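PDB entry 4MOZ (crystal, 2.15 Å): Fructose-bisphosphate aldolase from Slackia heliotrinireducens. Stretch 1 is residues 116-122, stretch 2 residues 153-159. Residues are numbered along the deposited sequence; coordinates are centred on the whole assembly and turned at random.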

# COMPACT_ATOMS: atom_id res chain seq x y z
N ASP C 116 -19.27 3.55 5.08
CA ASP C 116 -19.07 2.39 5.94
C ASP C 116 -17.87 2.59 6.87
O ASP C 116 -16.91 3.27 6.49
CB ASP C 116 -18.88 1.13 5.09
CG ASP C 116 -20.20 0.50 4.66
OD1 ASP C 116 -21.28 1.01 5.00
OD2 ASP C 116 -20.15 -0.54 3.98
N PRO C 117 -17.91 2.00 8.07
CA PRO C 117 -16.84 2.25 9.04
C PRO C 117 -15.53 1.52 8.75
O PRO C 117 -15.54 0.40 8.21
CB PRO C 117 -17.44 1.75 10.36
CG PRO C 117 -18.38 0.66 9.94
CD PRO C 117 -18.93 1.09 8.61
N TYR C 118 -14.43 2.16 9.11
CA TYR C 118 -13.12 1.54 9.12
C TYR C 118 -12.32 2.04 10.33
O TYR C 118 -12.17 3.25 10.53
CB TYR C 118 -12.36 1.81 7.81
CG TYR C 118 -10.90 1.40 7.85
CD1 TYR C 118 -10.51 0.16 8.35
CD2 TYR C 118 -9.91 2.25 7.36
CE1 TYR C 118 -9.17 -0.21 8.39
CE2 TYR C 118 -8.56 1.89 7.39
CZ TYR C 118 -8.20 0.65 7.91
OH TYR C 118 -6.88 0.27 7.95
N SER C 119 -11.83 1.10 11.14
CA SER C 119 -10.96 1.43 12.27
C SER C 119 -9.56 0.85 12.03
O SER C 119 -9.38 -0.36 12.03
CB SER C 119 -11.58 0.90 13.58
OG SER C 119 -10.70 1.10 14.67
N PRO C 120 -8.57 1.74 11.79
CA PRO C 120 -7.23 1.32 11.38
C PRO C 120 -6.31 0.96 12.54
O PRO C 120 -6.37 1.61 13.59
CB PRO C 120 -6.70 2.58 10.69
CG PRO C 120 -7.30 3.69 11.48
CD PRO C 120 -8.68 3.21 11.86
N GLN C 121 -5.46 -0.04 12.34
CA GLN C 121 -4.40 -0.31 13.30
C GLN C 121 -3.56 0.96 13.44
O GLN C 121 -3.14 1.54 12.45
CB GLN C 121 -3.53 -1.48 12.84
CG GLN C 121 -2.50 -1.89 13.88
CD GLN C 121 -1.79 -3.18 13.53
OE1 GLN C 121 -2.34 -4.04 12.84
NE2 GLN C 121 -0.55 -3.32 14.00
N LEU C 122 -3.35 1.39 14.68
CA LEU C 122 -2.77 2.70 14.96
C LEU C 122 -1.25 2.71 14.95
O LEU C 122 -0.65 3.76 14.79
CB LEU C 122 -3.30 3.24 16.29
CG LEU C 122 -4.82 3.42 16.37
CD1 LEU C 122 -5.26 3.74 17.80
CD2 LEU C 122 -5.32 4.48 15.40
N ALA C 153 -12.45 -6.11 4.45
CA ALA C 153 -11.23 -6.79 4.00
C ALA C 153 -9.96 -6.28 4.69
O ALA C 153 -9.12 -7.08 5.11
CB ALA C 153 -11.07 -6.67 2.49
N THR C 154 -9.85 -4.96 4.81
CA THR C 154 -8.69 -4.33 5.44
C THR C 154 -8.57 -4.76 6.90
O THR C 154 -7.48 -5.09 7.37
CB THR C 154 -8.77 -2.80 5.34
OG1 THR C 154 -9.04 -2.42 3.98
CG2 THR C 154 -7.46 -2.15 5.79
N MSE C 155 -9.71 -4.77 7.60
CA MSE C 155 -9.74 -5.13 9.01
C MSE C 155 -9.53 -6.62 9.23
O MSE C 155 -8.83 -7.01 10.18
CB MSE C 155 -11.02 -4.63 9.66
CG MSE C 155 -11.01 -3.13 9.89
SE MSE C 155 -12.69 -2.42 10.54
CE MSE C 155 -13.76 -2.59 8.92
N LEU C 156 -10.10 -7.46 8.37
CA LEU C 156 -9.82 -8.90 8.41
C LEU C 156 -8.32 -9.19 8.32
O LEU C 156 -7.79 -9.99 9.09
CB LEU C 156 -10.58 -9.65 7.30
CG LEU C 156 -12.06 -9.95 7.50
CD1 LEU C 156 -12.66 -10.56 6.24
CD2 LEU C 156 -12.30 -10.87 8.70
N ALA C 157 -7.65 -8.51 7.39
CA ALA C 157 -6.21 -8.69 7.15
C ALA C 157 -5.37 -8.20 8.32
O ALA C 157 -4.41 -8.86 8.71
CB ALA C 157 -5.80 -7.98 5.86
N GLU C 158 -5.72 -7.04 8.87
CA GLU C 158 -5.01 -6.53 10.04
C GLU C 158 -5.21 -7.45 11.24
O GLU C 158 -4.25 -7.81 11.92
CB GLU C 158 -5.42 -5.09 10.37
CG GLU C 158 -4.94 -4.04 9.37
CD GLU C 158 -5.31 -2.61 9.75
OE1 GLU C 158 -6.05 -2.39 10.73
OE2 GLU C 158 -4.85 -1.69 9.05
N ALA C 159 -6.46 -7.85 11.48
CA ALA C 159 -6.79 -8.70 12.64
C ALA C 159 -6.10 -10.06 12.59
O ALA C 159 -5.49 -10.48 13.57
CB ALA C 159 -8.29 -8.87 12.79
O HOH W 1 -1.91 -6.45 11.73
O HOH W 2 -3.43 0.63 9.86

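An irregular strip of chain, residues 116-122, lies against one side of a helix, and a single carboxylate accepts both direct hydrogen bonds across the contact. Glu158 points its CA-to-CB bond toward the strip and reaches out in an m, t conformation, with chi3 near zero. Its two oxygens then serve different partners. OE1 accepts the backbone hydrogen bond from Gln121 N, at 2.9 Å from N to OE1 and with an N-H...O angle of 148°. OE2 takes a weak hydrogen bond from Tyr118 OH, 3.0 Å from OH to OE2. The first rule of the contact follows: a strip without regular secondary structure leaves backbone amides in need of acceptors, and a helix, whose own carbonyls are largely spent along its axis, can supply one from a side chain. Glutamate has the length for this, and two oxygens allow it to hold a main-chain and a side-chain donor at once. OE1 is also hydrogen-bonded elsewhere in the structure.

Two waters complete the polar account. Water 2 donates to Glu158 OE2 at 2.8 Å and to Gln121 O, also at 2.8 Å from the water oxygen, so the carbonyl of Gln121 is tied to the same carboxylate that its amide already addresses directly. Water 1 donates to Gln121 OE1 and to Glu158 O, each 2.7 Å from the water oxygen, linking the strip's side chain to the helix backbone. Gln121 suits this place because its CA-to-CB bond points toward the helix and its extended t, t chain carries the amide out to that water, while NE2 finds a hydrogen bond with a residue just beyond one of the stretches. Both ends of the side-chain amide are therefore satisfied. Within the helix, Glu158 N donates to Thr154 O at 3.0 Å and Ala159 N to Met155 O at 2.8 Å, so the helix keeps its own pattern while it holds the strip.

The apolar part centres on Tyr118 and Met155, the latter a selenomethionine. Each has a CA-to-CB bond running sideways, yet the ends of both side chains come nearer to the opposing stretch. Met155 CG meets Tyr118 CD1 at 3.7 Å, near the plane of the ring at its edge, and Met155 SE lies 5.4 Å from the Tyr118 ring centroid, again at the edge. The long, flexible side chain continues past the tyrosine to the strip's backbone, with Met155 SE 3.7 Å from Ser119 N and Met155 CE 3.6 Å from Pro117 O. Tyrosine combines a hydrocarbon edge for this packing with a hydroxyl that arrives at Glu158 OE2. Thr154, pointing toward the strip, adds its methyl CG2 at 3.3 Å from Tyr118 OH.

The contact is small, 334 Å² summed over both sides. Met155 is buried, as are Pro117 and Ser119 beside it, while Tyr118, Gln121 and Glu158 remain partly exposed, which fits the waters bridging Gln121 and Glu158.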